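Local coordinates for protein botulinum neurotoxin type G (Clostridium botulinum, PDB 3MPP) that targets host cells, its receptor-binding domain fastening the toxin to the cell surface so that the light chain can then be moved into the cytosol, at residues Arg74-Asn79 with Thr192-Trp197; Gln88-Ile93 with Ser106-Arg111; Tyr323-Ser328 with Pro344-Val349; Asp370-Gly375 with Ile399-Leu404. The protein carries 4 engineered substitutions. All blocks are in the same frame, centred on the assembly; numbering follows the deposited sequence.

Contacts 1 and 2 lie in the N-terminal half of the receptor-binding domain, contacts 3 and 4 in the C-terminal half, with centres about 42 to 52 Å apart between the halves. Contact 2 is nested in the chain loop closed by contact 1, whose V196 packs on Y91, I93 and I107. Contact 2 is the buried one, a hairpin with apolar groups on one face and polar side chains (E90, S106, K108) on the other. Contact 1, partly buried, ends in water bridges. Contact 3, at the surface, joins backbone bonds to aromatic packing; its V324 and V326 meet F374 of contact 4, a partly buried contact packed closely around a glycine, which includes the probable ganglioside-binding motif.

Contact 1. Residues Arg74-Asn79 with Thr192-Trp197; sequences RTPKYN and TTKFVW
R74 and W197 form an antiparallel hydrogen-bonded pair, R74 N giving to W197 O at 2.9 Å and W197 N to R74 O in a nearly straight bond (172°). Their CB atoms emerge on the same face of the sheet, 3.6 Å apart, while the R74 guanidinium reaches beyond both segments to D426 and to N141 O. Next along, P76 lies on one face of the F195 ring: its CG sits 3.9 Å from the ring centroid, 14° off the normal, in a CH-pi contact, and its CD comes within 3.2 Å of F195 O. This closes the end of strand 67-74 against strand 195-204 in the lectin-like, concanavalin-related beta sandwich of the N-terminal subdomain. From the P76 carbonyl onward the link is made by water. K194 NZ donates to water 1 at 2.8 Å, and water 1 in turn donates to P76 O. The same K194 NZ donates to water 2 at 3.0 Å, which passes a bond on to K77 O.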
loop_
_atom_site.group_PDB
_atom_site.type_symbol
_atom_site.label_atom_id
_atom_site.label_comp_id
_atom_site.label_asym_id
_atom_site.label_seq_id
_atom_site.Cartn_x
_atom_site.Cartn_y
_atom_site.Cartn_z
ATOM N N ARG A 74 -5.425 -5.487 3.421
ATOM C CA ARG A 74 -3.983 -5.598 3.660
ATOM C C ARG A 74 -3.732 -6.916 4.349
ATOM O O ARG A 74 -4.183 -7.113 5.472
ATOM C CB ARG A 74 -3.489 -4.516 4.623
ATOM C CG ARG A 74 -2.934 -3.274 4.026
ATOM C CD ARG A 74 -2.177 -2.506 5.105
ATOM N NE ARG A 74 -0.838 -3.033 5.216
ATOM C CZ ARG A 74 -0.018 -2.868 6.249
ATOM N NH1 ARG A 74 -0.365 -2.185 7.334
ATOM N NH2 ARG A 74 1.173 -3.410 6.178
ATOM N N THR A 75 -3.015 -7.819 3.698
ATOM C CA THR A 75 -2.751 -9.119 4.291
ATOM C C THR A 75 -1.242 -9.321 4.438
ATOM O O THR A 75 -0.476 -8.950 3.555
ATOM C CB THR A 75 -3.399 -10.255 3.437
ATOM O OG1 THR A 75 -2.934 -11.528 3.879
ATOM C CG2 THR A 75 -3.062 -10.092 1.975
ATOM N N PRO A 76 -0.821 -9.933 5.546
ATOM C CA PRO A 76 0.605 -10.049 5.877
ATOM C C PRO A 76 1.366 -10.996 4.958
ATOM O O PRO A 76 0.803 -11.950 4.439
ATOM C CB PRO A 76 0.612 -10.605 7.302
ATOM C CG PRO A 76 -0.798 -11.045 7.597
ATOM C CD PRO A 76 -1.707 -10.592 6.528
ATOM N N LYS A 77 2.652 -10.720 4.781
ATOM C CA LYS A 77 3.548 -11.615 4.062
ATOM C C LYS A 77 3.487 -13.009 4.684
ATOM O O LYS A 77 3.319 -13.153 5.888
ATOM C CB LYS A 77 4.987 -11.101 4.172
ATOM C CG LYS A 77 6.014 -11.894 3.384
ATOM C CD LYS A 77 7.434 -11.332 3.662
ATOM C CE LYS A 77 8.497 -12.398 3.418
ATOM N NZ LYS A 77 8.395 -13.525 4.408
ATOM N N TYR A 78 3.633 -14.027 3.852
ATOM C CA TYR A 78 3.798 -15.396 4.319
ATOM C C TYR A 78 4.944 -15.506 5.327
ATOM O O TYR A 78 5.890 -14.712 5.311
ATOM C CB TYR A 78 4.098 -16.291 3.118
ATOM C CG TYR A 78 5.136 -15.696 2.175
ATOM C CD1 TYR A 78 6.502 -15.810 2.435
ATOM C CD2 TYR A 78 4.743 -15.019 1.023
ATOM C CE1 TYR A 78 7.450 -15.273 1.545
ATOM C CE2 TYR A 78 5.678 -14.467 0.155
ATOM C CZ TYR A 78 7.018 -14.592 0.423
ATOM O OH TYR A 78 7.919 -14.039 -0.454
ATOM N N ASN A 79 4.846 -16.460 6.241
ATOM C CA ASN A 79 5.996 -16.808 7.062
ATOM C C ASN A 79 6.852 -17.804 6.278
ATOM O O ASN A 79 6.367 -18.850 5.833
ATOM C CB ASN A 79 5.578 -17.400 8.416
ATOM C CG ASN A 79 5.120 -16.339 9.416
ATOM O OD1 ASN A 79 5.541 -15.176 9.368
ATOM N ND2 ASN A 79 4.263 -16.748 10.342
ATOM N N THR A 192 -2.881 -19.238 14.152
ATOM C CA THR A 192 -3.449 -18.395 15.207
ATOM C C THR A 192 -2.892 -16.974 15.182
ATOM O O THR A 192 -3.431 -16.093 15.832
ATOM C CB THR A 192 -3.262 -18.987 16.624
ATOM O OG1 THR A 192 -1.864 -19.176 16.886
ATOM C CG2 THR A 192 -4.006 -20.338 16.748
ATOM N N THR A 193 -1.810 -16.758 14.430
ATOM C CA THR A 193 -1.216 -15.432 14.345
ATOM C C THR A 193 -1.770 -14.614 13.192
ATOM O O THR A 193 -1.408 -13.449 13.043
ATOM C CB THR A 193 0.327 -15.482 14.193
ATOM O OG1 THR A 193 0.666 -15.931 12.871
ATOM C CG2 THR A 193 0.938 -16.391 15.251
ATOM N N LYS A 194 -2.642 -15.209 12.381
ATOM C CA LYS A 194 -3.135 -14.535 11.173
ATOM C C LYS A 194 -3.968 -13.302 11.498
ATOM O O LYS A 194 -4.697 -13.265 12.498
ATOM C CB LYS A 194 -3.958 -15.492 10.287
ATOM C CG LYS A 194 -4.321 -14.910 8.896
ATOM C CD LYS A 194 -3.063 -14.685 8.032
ATOM C CE LYS A 194 -2.502 -16.011 7.498
ATOM N NZ LYS A 194 -1.146 -15.840 6.860
ATOM N N PHE A 195 -3.851 -12.282 10.654
ATOM C CA PHE A 195 -4.748 -11.143 10.739
ATOM C C PHE A 195 -4.966 -10.613 9.337
ATOM O O PHE A 195 -4.221 -10.961 8.422
ATOM C CB PHE A 195 -4.187 -10.049 11.662
ATOM C CG PHE A 195 -2.866 -9.484 11.204
ATOM C CD1 PHE A 195 -2.823 -8.419 10.313
ATOM C CD2 PHE A 195 -1.667 -10.036 11.648
ATOM C CE1 PHE A 195 -1.600 -7.901 9.874
ATOM C CE2 PHE A 195 -0.453 -9.529 11.216
ATOM C CZ PHE A 195 -0.420 -8.453 10.323
ATOM N N VAL A 196 -6.008 -9.806 9.175
ATOM C CA VAL A 196 -6.306 -9.163 7.908
ATOM C C VAL A 196 -6.765 -7.751 8.215
ATOM O O VAL A 196 -7.569 -7.556 9.130
ATOM C CB VAL A 196 -7.472 -9.878 7.155
ATOM C CG1 VAL A 196 -7.596 -9.323 5.750
ATOM C CG2 VAL A 196 -7.263 -11.383 7.120
ATOM N N TRP A 197 -6.268 -6.767 7.465
ATOM C CA TRP A 197 -6.747 -5.386 7.610
ATOM C C TRP A 197 -7.754 -5.097 6.501
ATOM O O TRP A 197 -7.556 -5.500 5.351
ATOM C CB TRP A 197 -5.589 -4.364 7.529
ATOM C CG TRP A 197 -4.781 -4.215 8.794
ATOM C CD1 TRP A 197 -3.609 -4.857 9.113
ATOM C CD2 TRP A 197 -5.078 -3.349 9.898
ATOM N NE1 TRP A 197 -3.168 -4.443 10.357
ATOM C CE2 TRP A 197 -4.047 -3.514 10.852
ATOM C CE3 TRP A 197 -6.130 -2.453 10.177
ATOM C CZ2 TRP A 197 -4.041 -2.824 12.069
ATOM C CZ3 TRP A 197 -6.118 -1.765 11.374
ATOM C CH2 TRP A 197 -5.078 -1.952 12.310
HETATM O O HOH W 1 -1.065 -13.748 5.026
HETATM O O HOH W 2 1.540 -14.753 7.444
HETATM O O HOH W 3 3.269 -15.034 12.423
#

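Contact 2. Residues Gln88-Ile93 with Ser106-Arg111; sequences QNEYTI and SIKGNR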
loop_
_atom_site.group_PDB
_atom_site.type_symbol
_atom_site.label_atom_id
_atom_site.label_comp_id
_atom_site.label_asym_id
_atom_site.label_seq_id
_atom_site.Cartn_x
_atom_site.Cartn_y
_atom_site.Cartn_z
ATOM N N GLN A 88 -2.071 -23.645 1.512
ATOM C CA GLN A 88 -3.119 -24.666 1.497
ATOM C C GLN A 88 -4.357 -24.322 2.327
ATOM O O GLN A 88 -5.414 -24.933 2.159
ATOM C CB GLN A 88 -2.535 -26.009 1.940
ATOM C CG GLN A 88 -1.415 -26.498 1.017
ATOM C CD GLN A 88 -0.879 -27.863 1.407
ATOM O OE1 GLN A 88 -1.563 -28.646 2.068
ATOM N NE2 GLN A 88 0.349 -28.157 0.995
ATOM N N ASN A 89 -4.227 -23.349 3.221
ATOM C CA ASN A 89 -5.326 -23.016 4.134
ATOM C C ASN A 89 -6.178 -21.879 3.581
ATOM O O ASN A 89 -5.758 -20.722 3.569
ATOM C CB ASN A 89 -4.782 -22.703 5.536
ATOM C CG ASN A 89 -5.862 -22.212 6.530
ATOM O OD1 ASN A 89 -5.620 -21.269 7.279
ATOM N ND2 ASN A 89 -7.017 -22.874 6.565
ATOM N N GLU A 90 -7.361 -22.232 3.084
ATOM C CA GLU A 90 -8.323 -21.236 2.645
ATOM C C GLU A 90 -9.255 -20.897 3.794
ATOM O O GLU A 90 -9.807 -21.785 4.446
ATOM C CB GLU A 90 -9.125 -21.719 1.426
ATOM C CG GLU A 90 -10.097 -20.659 0.905
ATOM C CD GLU A 90 -10.991 -21.150 -0.219
ATOM O OE1 GLU A 90 -10.747 -22.253 -0.742
ATOM O OE2 GLU A 90 -11.943 -20.427 -0.576
ATOM N N TYR A 91 -9.416 -19.609 4.058
ATOM C CA TYR A 91 -10.285 -19.179 5.142
ATOM C C TYR A 91 -11.156 -18.026 4.685
ATOM O O TYR A 91 -10.718 -17.165 3.934
ATOM C CB TYR A 91 -9.477 -18.790 6.393
ATOM C CG TYR A 91 -8.397 -17.755 6.151
ATOM C CD1 TYR A 91 -8.652 -16.395 6.329
ATOM C CD2 TYR A 91 -7.125 -18.139 5.742
ATOM C CE1 TYR A 91 -7.651 -15.435 6.104
ATOM C CE2 TYR A 91 -6.127 -17.202 5.512
ATOM C CZ TYR A 91 -6.394 -15.857 5.698
ATOM O OH TYR A 91 -5.399 -14.950 5.455
ATOM N N THR A 92 -12.405 -18.042 5.131
ATOM C CA THR A 92 -13.348 -16.984 4.827
ATOM C C THR A 92 -12.965 -15.748 5.644
ATOM O O THR A 92 -12.447 -15.865 6.764
ATOM C CB THR A 92 -14.774 -17.457 5.182
ATOM O OG1 THR A 92 -15.031 -18.667 4.479
ATOM C CG2 THR A 92 -15.824 -16.429 4.794
ATOM N N ILE A 93 -13.182 -14.568 5.074
ATOM C CA ILE A 93 -12.979 -13.327 5.808
ATOM C C ILE A 93 -14.256 -12.495 5.849
ATOM O O ILE A 93 -14.508 -11.796 6.823
ATOM C CB ILE A 93 -11.828 -12.475 5.237
ATOM C CG1 ILE A 93 -12.051 -12.155 3.767
ATOM C CG2 ILE A 93 -10.481 -13.187 5.427
ATOM C CD1 ILE A 93 -11.115 -11.053 3.254
ATOM N N SER A 106 -12.994 -15.100 0.509
ATOM C CA SER A 106 -12.022 -15.888 1.257
ATOM C C SER A 106 -10.592 -15.610 0.778
ATOM O O SER A 106 -10.364 -15.051 -0.297
ATOM C CB SER A 106 -12.353 -17.378 1.158
ATOM O OG SER A 106 -12.167 -17.847 -0.161
ATOM N N ILE A 107 -9.633 -15.988 1.601
ATOM C CA ILE A 107 -8.241 -15.809 1.268
ATOM C C ILE A 107 -7.596 -17.182 1.304
ATOM O O ILE A 107 -7.901 -18.000 2.176
ATOM C CB ILE A 107 -7.549 -14.846 2.259
ATOM C CG1 ILE A 107 -8.044 -13.411 2.024
ATOM C CG2 ILE A 107 -6.029 -14.945 2.129
ATOM C CD1 ILE A 107 -7.440 -12.375 2.952
ATOM N N LYS A 108 -6.761 -17.464 0.312
ATOM C CA LYS A 108 -5.964 -18.677 0.344
ATOM C C LYS A 108 -4.553 -18.319 -0.103
ATOM O O LYS A 108 -4.254 -18.260 -1.299
ATOM C CB LYS A 108 -6.567 -19.764 -0.550
ATOM C CG LYS A 108 -5.940 -21.145 -0.363
ATOM C CD LYS A 108 -6.484 -22.129 -1.388
ATOM C CE LYS A 108 -5.991 -23.548 -1.149
ATOM N NZ LYS A 108 -6.522 -24.452 -2.212
ATOM N N GLY A 109 -3.693 -18.057 0.869
ATOM C CA GLY A 109 -2.332 -17.671 0.566
ATOM C C GLY A 109 -2.330 -16.384 -0.228
ATOM O O GLY A 109 -2.835 -15.359 0.226
ATOM N N ASN A 110 -1.768 -16.451 -1.428
ATOM C CA ASN A 110 -1.655 -15.299 -2.297
ATOM C C ASN A 110 -2.848 -15.185 -3.248
ATOM O O ASN A 110 -2.748 -14.573 -4.313
ATOM C CB ASN A 110 -0.351 -15.369 -3.083
ATOM C CG ASN A 110 -0.225 -16.653 -3.881
ATOM O OD1 ASN A 110 -0.659 -17.721 -3.437
ATOM N ND2 ASN A 110 0.371 -16.556 -5.065
ATOM N N ARG A 111 -3.973 -15.774 -2.854
ATOM C CA ARG A 111 -5.200 -15.682 -3.645
ATOM C C ARG A 111 -6.302 -15.010 -2.850
ATOM O O ARG A 111 -6.523 -15.325 -1.684
ATOM C CB ARG A 111 -5.708 -17.069 -4.054
ATOM C CG ARG A 111 -4.930 -17.748 -5.149
ATOM C CD ARG A 111 -5.583 -19.068 -5.557
ATOM N NE ARG A 111 -4.888 -19.615 -6.713
ATOM C CZ ARG A 111 -5.341 -20.591 -7.481
ATOM N NH1 ARG A 111 -6.513 -21.159 -7.224
ATOM N NH2 ARG A 111 -4.611 -20.997 -8.514
HETATM O O HOH W 4 -5.899 -26.839 0.078
HETATM O O HOH W 5 -3.707 -19.149 3.566
HETATM O O HOH W 6 -9.214 -24.602 -0.792
#
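E90 and S106 meet because CG of E90 stands anti to its backbone N (chi1 -177°) on an extended chain, while OG of S106 lies between its own N and carbonyl carbon (chi1 67°). The hydroxyl donates to E90 OE2 from the anti side at 2.6 Å. On the other face the Y91 and I107 side chains run side by side, pointing the same way, with I107 CB over the ring face, 4.2 Å from the centroid, and I107 CG2 3.4 Å from Y91 OH. I93 crosses the same isoleucine, CD1 to CD1 3.9 Å apart. The backbones of Y91 and I107 form an antiparallel hydrogen-bonded pair, Y91 N to I107 O at 2.9 Å and I107 N to Y91 O at 2.8 Å. K108 CG comes 3.7 Å from E90 CB; K108 NZ and E90 OE1, 5.0 Å apart, are joined by a water. A second water ties N89 O to G109 N, in the type II' turn from K108 to R111. In this hairpin of the lectin-like sheet, E90, S106 and K108 touch I113 of strand 111-117, the T92 backbone is hydrogen-bonded to I187 of strand 181-187 on the other side of its strand, and N110 packs on helix 83-88.

Contact 3. Residues Tyr323-Ser328 with Pro344-Val349; sequences YVLVNS and PTFYDV
V324 and Y347 pair through backbone hydrogen bonds: V324 N to Y347 O is short and straight (2.8 Å), whereas Y347 N reaches V324 O at a bent 137°. One residue beyond the strand end, V326 N gives to T345 O at 3.1 Å from above the carbonyl plane. Among polar side-chain links, a water joins Y323 OH and D348 OD2, and the carboxylate also forms a salt bridge with R321. Here strand 320-325 pairs with strand 346-353 in the beta-trefoil of the C-terminal subdomain. The packing contacts are largely aromatic. CD1 of L325 sits at the edge of the F346 ring, in its plane, 3.5 Å from F346 CE1; F336 stacks on the same ring, and T345 OG1 lies over one face, towards the rim. Y323 crosses F346 at about a right angle, Y323 CD1 3.8 Å from F346 CB, and runs alongside D348 with ring and carboxylate planes only 7° apart. V326, just past the strand, turns CG1 beside its own N (chi1 -74°) and against Y347 CB at 3.3 Å.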
loop_
_atom_site.group_PDB
_atom_site.type_symbol
_atom_site.label_atom_id
_atom_site.label_comp_id
_atom_site.label_asym_id
_atom_site.label_seq_id
_atom_site.Cartn_x
_atom_site.Cartn_y
_atom_site.Cartn_z
ATOM N N TYR A 323 21.955 16.996 2.655
ATOM C CA TYR A 323 22.203 18.364 2.188
ATOM C C TYR A 323 22.360 18.463 0.675
ATOM O O TYR A 323 22.925 17.578 0.025
ATOM C CB TYR A 323 23.428 18.994 2.872
ATOM C CG TYR A 323 23.230 19.288 4.343
ATOM C CD1 TYR A 323 22.775 20.525 4.773
ATOM C CD2 TYR A 323 23.490 18.314 5.301
ATOM C CE1 TYR A 323 22.601 20.798 6.124
ATOM C CE2 TYR A 323 23.308 18.566 6.646
ATOM C CZ TYR A 323 22.867 19.808 7.054
ATOM O OH TYR A 323 22.677 20.032 8.391
ATOM N N VAL A 324 21.872 19.565 0.128
ATOM C CA VAL A 324 22.041 19.865 -1.274
ATOM C C VAL A 324 23.160 20.895 -1.471
ATOM O O VAL A 324 23.186 21.925 -0.797
ATOM C CB VAL A 324 20.730 20.403 -1.856
ATOM C CG1 VAL A 324 20.955 20.970 -3.267
ATOM C CG2 VAL A 324 19.692 19.292 -1.879
ATOM N N LEU A 325 24.078 20.622 -2.392
ATOM C CA LEU A 325 25.116 21.599 -2.701
ATOM C C LEU A 325 24.496 22.738 -3.506
ATOM O O LEU A 325 24.147 22.559 -4.663
ATOM C CB LEU A 325 26.260 20.934 -3.470
ATOM C CG LEU A 325 27.349 20.340 -2.572
ATOM C CD1 LEU A 325 26.818 19.149 -1.798
ATOM C CD2 LEU A 325 28.587 19.955 -3.380
ATOM N N VAL A 326 24.352 23.907 -2.896
ATOM C CA VAL A 326 23.612 24.998 -3.536
ATOM C C VAL A 326 24.358 25.750 -4.631
ATOM O O VAL A 326 23.733 26.328 -5.513
ATOM C CB VAL A 326 23.085 26.022 -2.513
ATOM C CG1 VAL A 326 21.909 25.441 -1.761
ATOM C CG2 VAL A 326 24.184 26.444 -1.566
ATOM N N ASN A 327 25.683 25.735 -4.583
ATOM C CA ASN A 327 26.480 26.487 -5.542
ATOM C C ASN A 327 27.087 25.607 -6.627
ATOM O O ASN A 327 28.154 25.911 -7.152
ATOM C CB ASN A 327 27.587 27.278 -4.836
ATOM C CG ASN A 327 27.042 28.419 -3.985
ATOM O OD1 ASN A 327 27.584 28.733 -2.924
ATOM N ND2 ASN A 327 25.959 29.041 -4.449
ATOM N N SER A 328 26.414 24.513 -6.960
ATOM C CA SER A 328 26.828 23.704 -8.101
ATOM C C SER A 328 26.227 24.239 -9.397
ATOM O O SER A 328 25.067 24.647 -9.435
ATOM C CB SER A 328 26.424 22.244 -7.913
ATOM O OG SER A 328 26.683 21.512 -9.097
ATOM N N PRO A 344 26.523 27.651 4.666
ATOM C CA PRO A 344 25.592 28.142 3.637
ATOM C C PRO A 344 25.878 27.609 2.224
ATOM O O PRO A 344 25.092 27.878 1.320
ATOM C CB PRO A 344 25.795 29.671 3.656
ATOM C CG PRO A 344 26.888 29.950 4.624
ATOM C CD PRO A 344 27.476 28.677 5.120
ATOM N N THR A 345 26.971 26.878 2.018
ATOM C CA THR A 345 27.177 26.264 0.705
ATOM C C THR A 345 26.311 25.006 0.564
ATOM O O THR A 345 26.237 24.401 -0.503
ATOM C CB THR A 345 28.646 25.916 0.444
ATOM O OG1 THR A 345 29.095 24.990 1.437
ATOM C CG2 THR A 345 29.520 27.184 0.462
ATOM N N PHE A 346 25.659 24.615 1.653
ATOM C CA PHE A 346 24.759 23.468 1.624
ATOM C C PHE A 346 23.380 23.918 2.087
ATOM O O PHE A 346 23.257 24.918 2.795
ATOM C CB PHE A 346 25.273 22.352 2.530
ATOM C CG PHE A 346 26.703 21.951 2.260
ATOM C CD1 PHE A 346 27.047 21.293 1.087
ATOM C CD2 PHE A 346 27.694 22.215 3.187
ATOM C CE1 PHE A 346 28.370 20.919 0.843
ATOM C CE2 PHE A 346 29.013 21.842 2.951
ATOM C CZ PHE A 346 29.344 21.189 1.776
ATOM N N TYR A 347 22.348 23.175 1.701
ATOM C CA TYR A 347 20.987 23.530 2.064
ATOM C C TYR A 347 20.176 22.270 2.347
ATOM O O TYR A 347 20.256 21.289 1.593
ATOM C CB TYR A 347 20.361 24.318 0.917
ATOM C CG TYR A 347 19.036 24.986 1.238
ATOM C CD1 TYR A 347 18.891 25.769 2.373
ATOM C CD2 TYR A 347 17.941 24.866 0.377
ATOM C CE1 TYR A 347 17.694 26.406 2.665
ATOM C CE2 TYR A 347 16.736 25.508 0.661
ATOM C CZ TYR A 347 16.622 26.270 1.807
ATOM O OH TYR A 347 15.439 26.904 2.111
ATOM N N ASP A 348 19.378 22.293 3.414
ATOM C CA ASP A 348 18.695 21.075 3.851
ATOM C C ASP A 348 17.174 21.127 3.771
ATOM O O ASP A 348 16.503 20.130 4.026
ATOM C CB ASP A 348 19.125 20.678 5.264
ATOM C CG ASP A 348 18.823 21.767 6.304
ATOM O OD1 ASP A 348 18.442 22.893 5.929
ATOM O OD2 ASP A 348 18.981 21.490 7.499
ATOM N N VAL A 349 16.635 22.272 3.391
ATOM C CA VAL A 349 15.182 22.423 3.305
ATOM C C VAL A 349 14.614 21.828 1.996
ATOM O O VAL A 349 14.894 22.306 0.882
ATOM C CB VAL A 349 14.774 23.891 3.455
ATOM C CG1 VAL A 349 13.262 24.023 3.351
ATOM C CG2 VAL A 349 15.303 24.450 4.797
HETATM O O HOH W 7 21.289 22.542 9.029
#

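Contact 4. Residues Asp370-Gly375 with Ile399-Leu404; sequences DTKTFG and ISQWYL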
loop_
_atom_site.group_PDB
_atom_site.type_symbol
_atom_site.label_atom_id
_atom_site.label_comp_id
_atom_site.label_asym_id
_atom_site.label_seq_id
_atom_site.Cartn_x
_atom_site.Cartn_y
_atom_site.Cartn_z
ATOM N N ASP A 370 15.055 30.275 -3.890
ATOM C CA ASP A 370 13.689 29.782 -3.861
ATOM C C ASP A 370 13.132 30.104 -5.236
ATOM O O ASP A 370 12.198 29.465 -5.723
ATOM C CB ASP A 370 12.875 30.461 -2.759
ATOM C CG ASP A 370 11.657 29.650 -2.351
ATOM O OD1 ASP A 370 11.318 28.683 -3.066
ATOM O OD2 ASP A 370 11.039 29.978 -1.316
ATOM N N THR A 371 13.733 31.114 -5.857
ATOM C CA THR A 371 13.556 31.370 -7.276
ATOM C C THR A 371 14.522 30.449 -8.020
ATOM O O THR A 371 14.508 30.359 -9.248
ATOM C CB THR A 371 13.865 32.841 -7.621
ATOM O OG1 THR A 371 13.466 33.117 -8.969
ATOM C CG2 THR A 371 15.354 33.128 -7.466
ATOM N N LYS A 372 15.365 29.767 -7.250
ATOM C CA LYS A 372 16.337 28.836 -7.796
ATOM C C LYS A 372 15.890 27.399 -7.503
ATOM O O LYS A 372 15.755 27.011 -6.344
ATOM C CB LYS A 372 17.713 29.099 -7.180
ATOM C CG LYS A 372 18.894 28.868 -8.121
ATOM C CD LYS A 372 19.020 27.408 -8.543
ATOM C CE LYS A 372 20.204 27.200 -9.488
ATOM N NZ LYS A 372 20.440 25.757 -9.805
ATOM N N THR A 373 15.672 26.621 -8.560
ATOM C CA THR A 373 15.286 25.223 -8.424
ATOM C C THR A 373 16.532 24.361 -8.599
ATOM O O THR A 373 17.266 24.521 -9.571
ATOM C CB THR A 373 14.227 24.822 -9.484
ATOM O OG1 THR A 373 13.099 25.703 -9.403
ATOM C CG2 THR A 373 13.761 23.389 -9.265
ATOM N N PHE A 374 16.780 23.456 -7.659
ATOM C CA PHE A 374 17.976 22.616 -7.732
ATOM C C PHE A 374 17.715 21.254 -8.382
ATOM O O PHE A 374 18.649 20.550 -8.752
ATOM C CB PHE A 374 18.638 22.477 -6.353
ATOM C CG PHE A 374 19.078 23.790 -5.771
ATOM C CD1 PHE A 374 20.138 24.488 -6.328
ATOM C CD2 PHE A 374 18.415 24.341 -4.690
ATOM C CE1 PHE A 374 20.531 25.706 -5.813
ATOM C CE2 PHE A 374 18.810 25.562 -4.167
ATOM C CZ PHE A 374 19.870 26.244 -4.731
ATOM N N GLY A 375 16.441 20.898 -8.523
ATOM C CA GLY A 375 16.061 19.640 -9.141
ATOM C C GLY A 375 15.328 18.698 -8.200
ATOM O O GLY A 375 14.917 19.103 -7.114
ATOM N N ILE A 399 20.757 14.896 -6.594
ATOM C CA ILE A 399 19.684 15.786 -7.023
ATOM C C ILE A 399 19.999 16.194 -8.459
ATOM O O ILE A 399 21.168 16.449 -8.780
ATOM C CB ILE A 399 19.545 17.015 -6.081
ATOM C CG1 ILE A 399 18.361 17.899 -6.505
ATOM C CG2 ILE A 399 20.839 17.816 -6.020
ATOM C CD1 ILE A 399 17.915 18.911 -5.432
ATOM N N SER A 400 18.985 16.217 -9.334
ATOM C CA SER A 400 19.222 16.534 -10.743
ATOM C C SER A 400 18.110 17.364 -11.390
ATOM O O SER A 400 16.928 17.132 -11.148
ATOM C CB SER A 400 19.430 15.240 -11.535
ATOM O OG SER A 400 19.676 15.521 -12.893
ATOM N N GLN A 401 18.506 18.349 -12.194
ATOM C CA GLN A 401 17.578 19.103 -13.027
ATOM C C GLN A 401 17.013 18.260 -14.179
ATOM O O GLN A 401 16.051 18.662 -14.822
ATOM C CB GLN A 401 18.289 20.320 -13.635
ATOM C CG GLN A 401 19.079 21.150 -12.653
ATOM C CD GLN A 401 18.241 22.205 -11.959
ATOM O OE1 GLN A 401 18.696 23.331 -11.749
ATOM N NE2 GLN A 401 17.015 21.849 -11.596
ATOM N N TRP A 402 17.635 17.115 -14.460
ATOM C CA TRP A 402 17.179 16.231 -15.539
ATOM C C TRP A 402 15.728 15.804 -15.326
ATOM O O TRP A 402 14.954 15.669 -16.280
ATOM C CB TRP A 402 18.094 15.005 -15.617
ATOM C CG TRP A 402 17.513 13.785 -16.295
ATOM C CD1 TRP A 402 17.133 12.623 -15.691
ATOM C CD2 TRP A 402 17.264 13.603 -17.702
ATOM N NE1 TRP A 402 16.662 11.733 -16.624
ATOM C CE2 TRP A 402 16.732 12.311 -17.866
ATOM C CE3 TRP A 402 17.447 14.405 -18.834
ATOM C CZ2 TRP A 402 16.375 11.800 -19.118
ATOM C CZ3 TRP A 402 17.083 13.894 -20.079
ATOM C CH2 TRP A 402 16.566 12.609 -20.208
ATOM N N TYR A 403 15.365 15.613 -14.065
ATOM C CA TYR A 403 14.029 15.130 -13.709
ATOM C C TYR A 403 12.926 16.178 -13.878
ATOM O O TYR A 403 11.744 15.841 -13.868
ATOM C CB TYR A 403 14.026 14.596 -12.283
ATOM C CG TYR A 403 14.932 13.393 -12.067
ATOM C CD1 TYR A 403 14.712 12.185 -12.742
ATOM C CD2 TYR A 403 15.993 13.463 -11.167
ATOM C CE1 TYR A 403 15.537 11.086 -12.517
ATOM C CE2 TYR A 403 16.819 12.384 -10.947
ATOM C CZ TYR A 403 16.585 11.198 -11.607
ATOM O OH TYR A 403 17.419 10.143 -11.352
ATOM N N LEU A 404 13.312 17.439 -14.046
ATOM C CA LEU A 404 12.341 18.510 -14.260
ATOM C C LEU A 404 12.159 18.839 -15.738
ATOM O O LEU A 404 11.292 19.637 -16.095
ATOM C CB LEU A 404 12.749 19.780 -13.498
ATOM C CG LEU A 404 12.710 19.630 -11.971
ATOM C CD1 LEU A 404 12.888 20.962 -11.330
ATOM C CD2 LEU A 404 11.385 19.027 -11.551
#
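Q401 reaches its side-chain amide over toward the backbone of T373, F374 and G375, with Q401 CD 3.5 Å from T373 O. The bend at chi2 (-87°) folds CD back to this position. In the same segment one face of the Y403 ring carries CD1 of W402, offset toward the rim. G375 brings its CA within 3.3 Å of S400 O in a CA-H...O contact; a CB here would run into S400 O and Q401 N, and at this backbone geometry would also be jammed against the carbonyl O of F374. I399 has CG1 anti to its N (chi1 -177°), and its CD1 meets F374 CB at 3.8 Å and G375 O at 3.4 Å. S400 OG accepts from W402 N at 3.0 Å, an ST turn within S400-Y403, the inferred host ganglioside-binding motif, in which W402 is thought to bind ganglioside. The two segments lie at the base of the hairpin of strands 373-382 and 394-400 in the beta-trefoil; I399 and F374 pack on C367 of strand 364-368, and I399 also touches L335 of strand 332-339.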